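Local coordinates for protein 2,3-bisphosphoglycerate-independent phosphoglycerate mutase (Pyrococcus horikoshii, PDB 2ZKT) that probably catalyses the interconversion of 2-phosphoglycerate and 3-phosphoglycerate in glycolysis, as a metal-dependent phosphoglycerate mutase that needs no 2,3-bisphosphoglycerate, at residues B[28-32]-B[314-320]; B[32-37]-B[320-324]; B[305-311]-B[350-356]; B[361-365]-B[377-381]. All coordinates share one frame; numbering follows the deposited sequence.

Interaction 1: residues B[28-32]-B[314-320]; sequences PLEYA and KLKAELI
Pro28 and Ala317 bring the short helix 28-31 against helix 313-331 so closely that their CA atoms stand only 4.4 Å apart. Small residues make this possible: the methyl of Ala317 sits 3.6 Å from Pro28 O and also meets the methyl of Ala32, whose CB lies 3.3 Å from Ala317 O. One turn further along, Ile320 reaches across with CD1, which rests 3.6 Å from Leu29 N, while its other branch, CG2, touches Leu29 CD1; the two side chains cross at about a right angle. The CG1 branch of Ile320 is anti to the carbonyl carbon (chi1 -68°), which carries CD1 over the first turn of the short helix. Beside it the Pro28 ring lies against the aliphatic part of Lys316, CB to CG at 4.0 Å. That lysine runs on fully extended, and its ammonium group forms a salt bridge with Asp17. Tyr31 presents a ring edge to the methyl of Ala317, CD2 to CB, and ends in a weak hydrogen bond from Lys314 NZ to Tyr31 OH at 3.4 Å. Beyond, Thr304 of helix 303-309 packs on Ile320, and Pro35 of the second subunit packs on Tyr31. The chemistry is therefore almost wholly apolar: close fit of alanine, proline and isoleucine holds the helices together, and the one polar link across them, at the more exposed margin, can add little.

Interaction 2: residues B[32-37]-B[320-324]; sequences ANTPNM and IERAD
Ala32, where the chain leaves helix 28-31, meets the aliphatic stem of Glu321, CB to CG at 3.9 Å. The next residue turns its backbone to the same side chain: Asn33 N donates to Glu321 OE2 over 3.1 Å in a nearly straight bond (168°), approaching from above the carboxylate plane. Glu321 gets there by an extended chain beyond CG, laid along the backbone of Asn33. Thr34 follows at the N-cap position of helix 35-43, but its hydroxyl makes no capping bond; its CG2 packs obliquely on Ile320 CG2, and its CB faces the carboxylate of Asp324. With CG anti to the backbone N (chi1 -161°), Asp324 directs that carboxylate at the start of the helix. The ring of Pro35, which has no N-H to offer, borders the acid through CD. Asn36 N then gives Asp324 OD2 a bond of 2.9 Å, and Met37 N gives OD1 one of 2.8 Å, each oxygen using its syn lone pair; a weak bond from Asn36 ND2 to OD2 joins them. Two backbone donors, one to each oxygen, fix the rotation of the buried carboxylate, and the helix start probably favours its charged form. Met37 slides past Asp324 in the opposite direction, and its CE ends 3.8 Å from Ile320 CG2. Asn33 and Pro35 also pack on the second subunit, so the contact borders the dimer interface. A helix N-terminus whose free N-H groups are taken by an acid from a helix far away in sequence, instead of by its own N-cap side chain, is what this site exemplifies.

Interaction 3: residues B[305-311]-B[350-356]; sequences DAAGHDN and PCEVMNH. With ZN (zinc ion), chain H.
His309 ties its helix to the loop 350-356 twice, once through each ring nitrogen. From CB the side chain leads to CG and then to ND1, which donates to Met354 O over 3.2 Å; the bond is bent (142°), with the donor above the carbonyl plane. CE1 comes within 3.6 Å of Asn355 CA, and at the tip NE2 binds the zinc ion at 2.4 Å. Asp305 OD2 at 2.1 Å and His356 NE2 at 2.3 Å are the other protein ligands of this zinc, and the two imidazoles meet rim to rim with their planes 46° apart. Second-shell bonds steady these ligands: Thr349 holds Asp305 OD1, and Ala58 O receives His356 ND1. At the end of the helix, well away from the metal, Asn311 closes it in a Schellman motif, its CB against Met354 CG at 3.8 Å and its ND2 beside Cys351 CB. A glycine at Asn311 would take away these side-chain contacts and would probably leave the thioether of Met354 with a gap beside it. With ND1 donating to a carbonyl, NE2 of His309 is left to offer its lone pair to the metal, and the bond is likely to make the imidazole a stronger zinc ligand.

Interaction 4: residues B[361-365]-B[377-381]; sequences VPLLI and RFGER
Leu364 and Phe378 supply the CH-pi part of this buried contact. The leucine methyl CD2 lies over one face of the phenylalanine ring, 3.9 Å from its centroid and 18° off the normal, while Leu364 CB touches the rim at CE1. Its CG stands between the backbone N and the carbonyl carbon (chi1 84°), a less usual setting that brings CD2 over the ring. Plain apolar packing adds Pro362, whose CB is 3.9 Å from Phe378 CE1 and whose CD meets Glu380 CG at 3.8 Å, the two side chains lying side by side. Pro362 O sits at the ring edge, 3.8 Å from Phe378 CZ. Replacing Phe378 with an alanine would remove the ring and would probably leave Leu364 CD2 and Pro362 CB facing a gap. No hydrogen bond crosses between the segments; the polar groups look elsewhere, Glu380 to Thr27 and to the backbone N of Asp17, and Phe378 N to Asp38. Leu29 of helix 28-31 and Met37 of helix 35-43 also pack on the phenylalanine. Strand 361-366 is paired antiparallel with strands 339-344 and 45-50, and residues 377-381 cover one of its faces, as expected of the layered alpha/beta core of the alkaline phosphatase superfamily.

Three of the four contacts build the packing around the central sheet, and one builds the metal site. Interactions 1 and 2 share helix 313-331, Ala32 and Ile320, yet differ in chemistry: apolar fit in the first, carboxylates gripping backbone N-H groups in the second; both border the second subunit, through one and two residues respectively. Interaction 4, fully buried and without cross-segment hydrogen bonds, joins both: Leu29 packs on Pro362, Met37 SD touches Phe378, and a salt bridge links Glu30 to Arg381. Interaction 3 has the most exposed residues and relies on zinc coordination; Ala307 nonetheless packs on Lys316, connecting it to interaction 1, whereas interactions 2 and 4 do not touch it.

Interaction 1: residues B[28-32]-B[314-320]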
loop_
_atom_site.group_PDB
_atom_site.type_symbol
_atom_site.label_atom_id
_atom_site.label_comp_id
_atom_site.label_asym_id
_atom_site.label_seq_id
_atom_site.Cartn_x
_atom_site.Cartn_y
_atom_site.Cartn_z
ATOM N N PRO B 28 6.891 5.579 -2.536
ATOM C CA PRO B 28 5.706 5.536 -1.664
ATOM C C PRO B 28 4.499 4.914 -2.378
ATOM O O PRO B 28 3.738 4.154 -1.780
ATOM C CB PRO B 28 5.483 7.015 -1.324
ATOM C CG PRO B 28 6.899 7.523 -1.230
ATOM C CD PRO B 28 7.561 6.894 -2.450
ATOM N N LEU B 29 4.333 5.240 -3.657
ATOM C CA LEU B 29 3.216 4.718 -4.438
ATOM C C LEU B 29 3.307 3.212 -4.631
ATOM O O LEU B 29 2.292 2.521 -4.585
ATOM C CB LEU B 29 3.146 5.391 -5.823
ATOM C CG LEU B 29 2.164 4.720 -6.819
ATOM C CD1 LEU B 29 0.774 4.571 -6.197
ATOM C CD2 LEU B 29 2.092 5.562 -8.094
ATOM N N GLU B 30 4.519 2.704 -4.841
ATOM C CA GLU B 30 4.696 1.272 -5.050
ATOM C C GLU B 30 4.509 0.527 -3.727
ATOM O O GLU B 30 3.757 -0.454 -3.652
ATOM C CB GLU B 30 6.088 0.993 -5.653
ATOM C CG GLU B 30 6.253 1.556 -7.065
ATOM C CD GLU B 30 7.709 1.616 -7.527
ATOM O OE1 GLU B 30 8.608 1.786 -6.662
ATOM O OE2 GLU B 30 7.956 1.514 -8.762
ATOM N N TYR B 31 5.177 1.039 -2.687
ATOM C CA TYR B 31 5.143 0.486 -1.326
ATOM C C TYR B 31 3.717 0.484 -0.745
ATOM O O TYR B 31 3.276 -0.506 -0.181
ATOM C CB TYR B 31 6.068 1.326 -0.424
ATOM C CG TYR B 31 6.144 0.882 1.025
ATOM C CD1 TYR B 31 6.958 -0.188 1.408
ATOM C CD2 TYR B 31 5.415 1.544 2.021
ATOM C CE1 TYR B 31 7.046 -0.590 2.741
ATOM C CE2 TYR B 31 5.498 1.150 3.363
ATOM C CZ TYR B 31 6.317 0.082 3.715
ATOM O OH TYR B 31 6.412 -0.320 5.039
ATOM N N ALA B 32 3.012 1.607 -0.890
ATOM C CA ALA B 32 1.650 1.756 -0.374
ATOM C C ALA B 32 0.716 0.676 -0.897
ATOM O O ALA B 32 0.786 0.300 -2.056
ATOM C CB ALA B 32 1.100 3.142 -0.747
ATOM N N LYS B 314 6.765 7.223 4.544
ATOM C CA LYS B 314 5.725 6.365 5.115
ATOM C C LYS B 314 4.400 7.129 5.143
ATOM O O LYS B 314 3.355 6.611 4.734
ATOM C CB LYS B 314 6.118 5.952 6.537
ATOM C CG LYS B 314 7.437 5.185 6.649
ATOM C CD LYS B 314 7.207 3.678 6.685
ATOM C CE LYS B 314 8.472 2.937 7.115
ATOM N NZ LYS B 314 8.235 1.468 7.238
ATOM N N LEU B 315 4.449 8.368 5.634
ATOM C CA LEU B 315 3.249 9.195 5.710
ATOM C C LEU B 315 2.652 9.375 4.318
ATOM O O LEU B 315 1.435 9.222 4.133
ATOM C CB LEU B 315 3.582 10.572 6.309
ATOM C CG LEU B 315 2.414 11.572 6.316
ATOM C CD1 LEU B 315 1.214 10.943 7.027
ATOM C CD2 LEU B 315 2.834 12.871 7.006
ATOM N N LYS B 316 3.506 9.699 3.340
ATOM C CA LYS B 316 3.043 9.896 1.964
ATOM C C LYS B 316 2.385 8.606 1.471
ATOM O O LYS B 316 1.302 8.639 0.886
ATOM C CB LYS B 316 4.211 10.288 1.045
ATOM C CG LYS B 316 3.810 10.540 -0.410
ATOM C CD LYS B 316 4.993 11.121 -1.203
ATOM C CE LYS B 316 4.651 11.322 -2.677
ATOM N NZ LYS B 316 5.753 12.012 -3.405
ATOM N N ALA B 317 3.039 7.470 1.727
ATOM C CA ALA B 317 2.491 6.177 1.317
ATOM C C ALA B 317 1.138 5.971 2.020
ATOM O O ALA B 317 0.174 5.493 1.412
ATOM C CB ALA B 317 3.467 5.038 1.683
ATOM N N GLU B 318 1.076 6.342 3.299
ATOM C CA GLU B 318 -0.155 6.213 4.083
ATOM C C GLU B 318 -1.272 7.057 3.426
ATOM O O GLU B 318 -2.426 6.620 3.318
ATOM C CB GLU B 318 0.107 6.688 5.528
ATOM C CG GLU B 318 -0.913 6.224 6.570
ATOM C CD GLU B 318 -2.261 6.924 6.445
ATOM O OE1 GLU B 318 -2.303 8.174 6.557
ATOM O OE2 GLU B 318 -3.278 6.218 6.241
ATOM N N LEU B 319 -0.915 8.263 2.976
ATOM C CA LEU B 319 -1.886 9.134 2.325
ATOM C C LEU B 319 -2.319 8.608 0.949
ATOM O O LEU B 319 -3.468 8.761 0.541
ATOM C CB LEU B 319 -1.270 10.524 2.189
ATOM C CG LEU B 319 -1.154 11.207 3.558
ATOM C CD1 LEU B 319 -0.292 12.471 3.522
ATOM C CD2 LEU B 319 -2.511 11.614 4.137
ATOM N N ILE B 320 -1.346 8.013 0.203
ATOM C CA ILE B 320 -1.731 7.430 -1.083
ATOM C C ILE B 320 -2.744 6.301 -0.874
ATOM O O ILE B 320 -3.582 6.007 -1.723
ATOM C CB ILE B 320 -0.480 6.913 -1.838
ATOM C CG1 ILE B 320 0.417 8.091 -2.274
ATOM C CG2 ILE B 320 -0.914 6.162 -3.117
ATOM C CD1 ILE B 320 1.751 7.639 -2.904
#

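Interaction 2: residues B[32-37]-B[320-324]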
loop_
_atom_site.group_PDB
_atom_site.type_symbol
_atom_site.label_atom_id
_atom_site.label_comp_id
_atom_site.label_asym_id
_atom_site.label_seq_id
_atom_site.Cartn_x
_atom_site.Cartn_y
_atom_site.Cartn_z
ATOM N N ALA B 32 3.012 1.607 -0.890
ATOM C CA ALA B 32 1.650 1.756 -0.374
ATOM C C ALA B 32 0.716 0.676 -0.897
ATOM O O ALA B 32 0.786 0.300 -2.056
ATOM C CB ALA B 32 1.100 3.142 -0.747
ATOM N N ASN B 33 -0.164 0.177 -0.032
ATOM C CA ASN B 33 -1.126 -0.845 -0.431
ATOM C C ASN B 33 -2.266 -0.127 -1.165
ATOM O O ASN B 33 -3.074 0.575 -0.550
ATOM C CB ASN B 33 -1.649 -1.577 0.817
ATOM C CG ASN B 33 -2.679 -2.647 0.487
ATOM O OD1 ASN B 33 -2.482 -3.452 -0.423
ATOM N ND2 ASN B 33 -3.777 -2.665 1.237
ATOM N N THR B 34 -2.321 -0.312 -2.486
ATOM C CA THR B 34 -3.329 0.341 -3.328
ATOM C C THR B 34 -4.022 -0.654 -4.261
ATOM O O THR B 34 -3.906 -0.555 -5.490
ATOM C CB THR B 34 -2.667 1.432 -4.199
ATOM O OG1 THR B 34 -1.699 0.816 -5.070
ATOM C CG2 THR B 34 -1.942 2.457 -3.322
ATOM N N PRO B 35 -4.792 -1.601 -3.692
ATOM C CA PRO B 35 -5.486 -2.604 -4.515
ATOM C C PRO B 35 -6.419 -2.074 -5.608
ATOM O O PRO B 35 -6.599 -2.733 -6.630
ATOM C CB PRO B 35 -6.222 -3.447 -3.470
ATOM C CG PRO B 35 -6.564 -2.438 -2.408
ATOM C CD PRO B 35 -5.258 -1.659 -2.286
ATOM N N ASN B 36 -7.015 -0.891 -5.404
ATOM C CA ASN B 36 -7.938 -0.316 -6.394
ATOM C C ASN B 36 -7.230 0.268 -7.620
ATOM O O ASN B 36 -7.650 0.036 -8.757
ATOM C CB ASN B 36 -8.842 0.738 -5.729
ATOM C CG ASN B 36 -9.904 0.099 -4.821
ATOM O OD1 ASN B 36 -10.806 -0.586 -5.298
ATOM N ND2 ASN B 36 -9.780 0.308 -3.509
ATOM N N MET B 37 -6.155 1.019 -7.405
ATOM C CA MET B 37 -5.422 1.559 -8.546
ATOM C C MET B 37 -4.744 0.389 -9.297
ATOM O O MET B 37 -4.640 0.417 -10.533
ATOM C CB MET B 37 -4.402 2.623 -8.085
ATOM C CG MET B 37 -5.087 3.937 -7.638
ATOM S SD MET B 37 -3.995 5.322 -7.172
ATOM C CE MET B 37 -3.825 5.082 -5.367
ATOM N N ILE B 320 -1.346 8.013 0.203
ATOM C CA ILE B 320 -1.731 7.430 -1.083
ATOM C C ILE B 320 -2.744 6.301 -0.874
ATOM O O ILE B 320 -3.582 6.007 -1.723
ATOM C CB ILE B 320 -0.480 6.913 -1.838
ATOM C CG1 ILE B 320 0.417 8.091 -2.274
ATOM C CG2 ILE B 320 -0.914 6.162 -3.117
ATOM C CD1 ILE B 320 1.751 7.639 -2.904
ATOM N N GLU B 321 -2.632 5.646 0.308
ATOM C CA GLU B 321 -3.581 4.578 0.636
ATOM C C GLU B 321 -4.983 5.136 0.913
ATOM O O GLU B 321 -5.990 4.524 0.584
ATOM C CB GLU B 321 -3.062 3.792 1.858
ATOM C CG GLU B 321 -2.050 2.694 1.477
ATOM C CD GLU B 321 -1.606 1.914 2.707
ATOM O OE1 GLU B 321 -2.427 1.649 3.572
ATOM O OE2 GLU B 321 -0.441 1.535 2.767
ATOM N N ARG B 322 -5.054 6.318 1.527
ATOM C CA ARG B 322 -6.355 6.930 1.794
ATOM C C ARG B 322 -6.990 7.275 0.439
ATOM O O ARG B 322 -8.208 7.169 0.252
ATOM C CB ARG B 322 -6.183 8.185 2.672
ATOM C CG ARG B 322 -5.856 7.840 4.128
ATOM C CD ARG B 322 -5.511 9.063 4.975
ATOM N NE ARG B 322 -6.523 10.118 4.872
ATOM C CZ ARG B 322 -6.366 11.344 5.373
ATOM N NH1 ARG B 322 -5.238 11.657 6.014
ATOM N NH2 ARG B 322 -7.321 12.260 5.220
ATOM N N ALA B 323 -6.149 7.678 -0.516
ATOM C CA ALA B 323 -6.632 8.004 -1.852
ATOM C C ALA B 323 -7.166 6.729 -2.516
ATOM O O ALA B 323 -8.212 6.759 -3.181
ATOM C CB ALA B 323 -5.487 8.618 -2.702
ATOM N N ASP B 324 -6.465 5.603 -2.335
ATOM C CA ASP B 324 -6.928 4.363 -2.957
ATOM C C ASP B 324 -8.335 4.009 -2.487
ATOM O O ASP B 324 -9.183 3.596 -3.295
ATOM C CB ASP B 324 -5.973 3.190 -2.670
ATOM C CG ASP B 324 -6.154 2.034 -3.664
ATOM O OD1 ASP B 324 -5.941 2.261 -4.881
ATOM O OD2 ASP B 324 -6.511 0.903 -3.240
#

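Interaction 3: residues B[305-311]-B[350-356]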
loop_
_atom_site.group_PDB
_atom_site.type_symbol
_atom_site.label_atom_id
_atom_site.label_comp_id
_atom_site.label_asym_id
_atom_site.label_seq_id
_atom_site.Cartn_x
_atom_site.Cartn_y
_atom_site.Cartn_z
ATOM N N ASP B 305 1.083 15.703 -1.505
ATOM C CA ASP B 305 2.166 16.630 -1.817
ATOM C C ASP B 305 2.878 17.202 -0.592
ATOM O O ASP B 305 4.083 17.501 -0.651
ATOM C CB ASP B 305 1.643 17.774 -2.685
ATOM C CG ASP B 305 2.741 18.740 -3.094
ATOM O OD1 ASP B 305 3.714 18.304 -3.763
ATOM O OD2 ASP B 305 2.627 19.939 -2.741
ATOM N N ALA B 306 2.149 17.354 0.518
ATOM C CA ALA B 306 2.756 17.894 1.741
ATOM C C ALA B 306 3.761 16.903 2.341
ATOM O O ALA B 306 4.848 17.293 2.786
ATOM C CB ALA B 306 1.679 18.229 2.761
ATOM N N ALA B 307 3.404 15.618 2.346
ATOM C CA ALA B 307 4.293 14.601 2.905
ATOM C C ALA B 307 5.615 14.598 2.137
ATOM O O ALA B 307 6.687 14.374 2.719
ATOM C CB ALA B 307 3.635 13.235 2.837
ATOM N N GLY B 308 5.523 14.859 0.826
ATOM C CA GLY B 308 6.714 14.896 -0.017
ATOM C C GLY B 308 7.579 16.097 0.333
ATOM O O GLY B 308 8.802 15.994 0.416
ATOM N N HIS B 309 6.944 17.249 0.537
ATOM C CA HIS B 309 7.681 18.455 0.891
ATOM C C HIS B 309 8.379 18.281 2.247
ATOM O O HIS B 309 9.464 18.827 2.461
ATOM C CB HIS B 309 6.736 19.661 0.941
ATOM C CG HIS B 309 6.575 20.364 -0.378
ATOM N ND1 HIS B 309 7.596 21.087 -0.966
ATOM C CD2 HIS B 309 5.512 20.453 -1.218
ATOM C CE1 HIS B 309 7.169 21.593 -2.116
ATOM N NE2 HIS B 309 5.908 21.223 -2.293
ATOM N N ASP B 310 7.764 17.510 3.150
ATOM C CA ASP B 310 8.349 17.286 4.478
ATOM C C ASP B 310 9.256 16.050 4.635
ATOM O O ASP B 310 9.711 15.755 5.742
ATOM C CB ASP B 310 7.242 17.236 5.537
ATOM C CG ASP B 310 6.518 18.558 5.680
ATOM O OD1 ASP B 310 7.202 19.594 5.863
ATOM O OD2 ASP B 310 5.264 18.564 5.613
ATOM N N ASN B 311 9.515 15.334 3.536
ATOM C CA ASN B 311 10.378 14.146 3.564
ATOM C C ASN B 311 9.861 13.065 4.524
ATOM O O ASN B 311 10.587 12.600 5.416
ATOM C CB ASN B 311 11.805 14.537 3.970
ATOM C CG ASN B 311 12.817 13.450 3.660
ATOM O OD1 ASN B 311 13.970 13.730 3.329
ATOM N ND2 ASN B 311 12.385 12.196 3.757
ATOM N N PRO B 350 9.492 14.258 -4.843
ATOM C CA PRO B 350 10.302 13.252 -4.131
ATOM C C PRO B 350 10.571 13.672 -2.684
ATOM O O PRO B 350 10.842 14.846 -2.411
ATOM C CB PRO B 350 11.600 13.201 -4.953
ATOM C CG PRO B 350 11.212 13.741 -6.305
ATOM C CD PRO B 350 10.246 14.844 -5.969
ATOM N N CYS B 351 10.489 12.718 -1.760
ATOM C CA CYS B 351 10.752 13.013 -0.356
ATOM C C CYS B 351 12.221 13.443 -0.190
ATOM O O CYS B 351 12.522 14.360 0.579
ATOM C CB CYS B 351 10.447 11.777 0.503
ATOM S SG CYS B 351 8.666 11.393 0.633
ATOM N N GLU B 352 13.127 12.805 -0.932
ATOM C CA GLU B 352 14.549 13.151 -0.847
ATOM C C GLU B 352 14.844 14.557 -1.395
ATOM O O GLU B 352 15.919 15.113 -1.142
ATOM C CB GLU B 352 15.419 12.132 -1.609
ATOM C CG GLU B 352 15.385 12.271 -3.138
ATOM C CD GLU B 352 16.540 11.544 -3.834
ATOM O OE1 GLU B 352 16.688 10.309 -3.641
ATOM O OE2 GLU B 352 17.298 12.212 -4.577
ATOM N N VAL B 353 13.906 15.123 -2.155
ATOM C CA VAL B 353 14.104 16.464 -2.727
ATOM C C VAL B 353 13.374 17.540 -1.912
ATOM O O VAL B 353 13.801 18.697 -1.879
ATOM C CB VAL B 353 13.616 16.525 -4.209
ATOM C CG1 VAL B 353 13.903 17.913 -4.814
ATOM C CG2 VAL B 353 14.303 15.446 -5.025
ATOM N N MET B 354 12.275 17.149 -1.257
ATOM C CA MET B 354 11.480 18.064 -0.430
ATOM C C MET B 354 10.915 19.248 -1.220
ATOM O O MET B 354 10.706 20.346 -0.683
ATOM C CB MET B 354 12.327 18.576 0.756
ATOM C CG MET B 354 12.671 17.485 1.778
ATOM S SD MET B 354 13.659 18.063 3.194
ATOM C CE MET B 354 12.357 18.813 4.244
ATOM N N ASN B 355 10.663 19.006 -2.507
ATOM C CA ASN B 355 10.109 20.015 -3.400
ATOM C C ASN B 355 9.827 19.333 -4.735
ATOM O O ASN B 355 10.229 18.189 -4.945
ATOM C CB ASN B 355 11.102 21.163 -3.605
ATOM C CG ASN B 355 10.406 22.500 -3.823
ATOM O OD1 ASN B 355 9.500 22.625 -4.665
ATOM N ND2 ASN B 355 10.826 23.511 -3.063
ATOM N N HIS B 356 9.135 20.034 -5.631
ATOM C CA HIS B 356 8.796 19.485 -6.942
ATOM C C HIS B 356 10.051 19.116 -7.734
ATOM O O HIS B 356 11.037 19.858 -7.736
ATOM C CB HIS B 356 7.997 20.510 -7.753
ATOM C CG HIS B 356 6.725 20.953 -7.095
ATOM N ND1 HIS B 356 5.783 21.736 -7.745
ATOM C CD2 HIS B 356 6.239 20.736 -5.844
ATOM C CE1 HIS B 356 4.773 21.982 -6.921
ATOM N NE2 HIS B 356 5.025 21.386 -5.764
HETATM ZN ZN ZN H . 3.996 21.125 -3.748
#

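Interaction 4: residues B[361-365]-B[377-381]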
loop_
_atom_site.group_PDB
_atom_site.type_symbol
_atom_site.label_atom_id
_atom_site.label_comp_id
_atom_site.label_asym_id
_atom_site.label_seq_id
_atom_site.Cartn_x
_atom_site.Cartn_y
_atom_site.Cartn_z
ATOM N N VAL B 361 5.581 11.599 -14.248
ATOM C CA VAL B 361 4.621 11.089 -13.284
ATOM C C VAL B 361 3.824 9.894 -13.793
ATOM O O VAL B 361 3.363 9.876 -14.934
ATOM C CB VAL B 361 3.628 12.215 -12.875
ATOM C CG1 VAL B 361 2.714 11.736 -11.746
ATOM C CG2 VAL B 361 4.399 13.451 -12.444
ATOM N N PRO B 362 3.640 8.875 -12.936
ATOM C CA PRO B 362 2.879 7.702 -13.376
ATOM C C PRO B 362 1.459 8.116 -13.737
ATOM O O PRO B 362 0.856 8.976 -13.082
ATOM C CB PRO B 362 2.954 6.757 -12.161
ATOM C CG PRO B 362 3.133 7.700 -11.009
ATOM C CD PRO B 362 4.095 8.725 -11.540
ATOM N N LEU B 363 0.940 7.496 -14.797
ATOM C CA LEU B 363 -0.391 7.793 -15.309
ATOM C C LEU B 363 -1.132 6.508 -15.664
ATOM O O LEU B 363 -0.548 5.579 -16.215
ATOM C CB LEU B 363 -0.271 8.654 -16.585
ATOM C CG LEU B 363 -1.505 8.785 -17.505
ATOM C CD1 LEU B 363 -2.669 9.405 -16.718
ATOM C CD2 LEU B 363 -1.172 9.653 -18.721
ATOM N N LEU B 364 -2.425 6.459 -15.358
ATOM C CA LEU B 364 -3.205 5.293 -15.725
ATOM C C LEU B 364 -4.543 5.767 -16.295
ATOM O O LEU B 364 -5.088 6.792 -15.870
ATOM C CB LEU B 364 -3.419 4.371 -14.515
ATOM C CG LEU B 364 -4.541 4.570 -13.484
ATOM C CD1 LEU B 364 -5.911 4.346 -14.109
ATOM C CD2 LEU B 364 -4.340 3.548 -12.359
ATOM N N ILE B 365 -5.046 5.027 -17.279
ATOM C CA ILE B 365 -6.328 5.327 -17.888
ATOM C C ILE B 365 -7.075 4.001 -18.027
ATOM O O ILE B 365 -6.519 3.004 -18.524
ATOM C CB ILE B 365 -6.168 5.961 -19.286
ATOM C CG1 ILE B 365 -5.320 7.237 -19.184
ATOM C CG2 ILE B 365 -7.546 6.277 -19.867
ATOM C CD1 ILE B 365 -5.015 7.877 -20.541
ATOM N N ARG B 377 0.129 -3.624 -11.809
ATOM C CA ARG B 377 -0.047 -2.713 -10.674
ATOM C C ARG B 377 0.237 -1.266 -11.060
ATOM O O ARG B 377 0.768 -0.993 -12.143
ATOM C CB ARG B 377 0.873 -3.103 -9.511
ATOM C CG ARG B 377 0.434 -4.344 -8.753
ATOM C CD ARG B 377 1.401 -4.644 -7.615
ATOM N NE ARG B 377 2.779 -4.719 -8.100
ATOM C CZ ARG B 377 3.224 -5.643 -8.953
ATOM N NH1 ARG B 377 2.399 -6.582 -9.416
ATOM N NH2 ARG B 377 4.496 -5.617 -9.355
ATOM N N PHE B 378 -0.111 -0.334 -10.173
ATOM C CA PHE B 378 0.119 1.081 -10.458
ATOM C C PHE B 378 1.361 1.576 -9.726
ATOM O O PHE B 378 1.371 1.684 -8.504
ATOM C CB PHE B 378 -1.107 1.924 -10.065
ATOM C CG PHE B 378 -1.023 3.371 -10.513
ATOM C CD1 PHE B 378 -0.662 3.690 -11.833
ATOM C CD2 PHE B 378 -1.295 4.414 -9.623
ATOM C CE1 PHE B 378 -0.573 5.020 -12.262
ATOM C CE2 PHE B 378 -1.210 5.758 -10.041
ATOM C CZ PHE B 378 -0.845 6.062 -11.368
ATOM N N GLY B 379 2.414 1.869 -10.485
ATOM C CA GLY B 379 3.651 2.351 -9.889
ATOM C C GLY B 379 4.571 2.938 -10.948
ATOM O O GLY B 379 4.395 2.678 -12.145
ATOM N N GLU B 380 5.561 3.717 -10.518
ATOM C CA GLU B 380 6.480 4.341 -11.461
ATOM C C GLU B 380 7.211 3.339 -12.362
ATOM O O GLU B 380 7.304 3.560 -13.574
ATOM C CB GLU B 380 7.497 5.233 -10.727
ATOM C CG GLU B 380 6.866 6.484 -10.111
ATOM C CD GLU B 380 6.443 6.284 -8.655
ATOM O OE1 GLU B 380 5.985 5.171 -8.301
ATOM O OE2 GLU B 380 6.570 7.251 -7.862
ATOM N N ARG B 381 7.725 2.241 -11.797
ATOM C CA ARG B 381 8.429 1.272 -12.633
ATOM C C ARG B 381 7.490 0.555 -13.600
ATOM O O ARG B 381 7.882 0.202 -14.715
ATOM C CB ARG B 381 9.214 0.254 -11.771
ATOM C CG ARG B 381 10.725 0.604 -11.658
ATOM C CD ARG B 381 10.942 1.997 -11.047
ATOM N NE ARG B 381 10.678 2.020 -9.606
ATOM C CZ ARG B 381 11.551 1.624 -8.673
ATOM N NH1 ARG B 381 12.752 1.181 -9.023
ATOM N NH2 ARG B 381 11.220 1.651 -7.392
#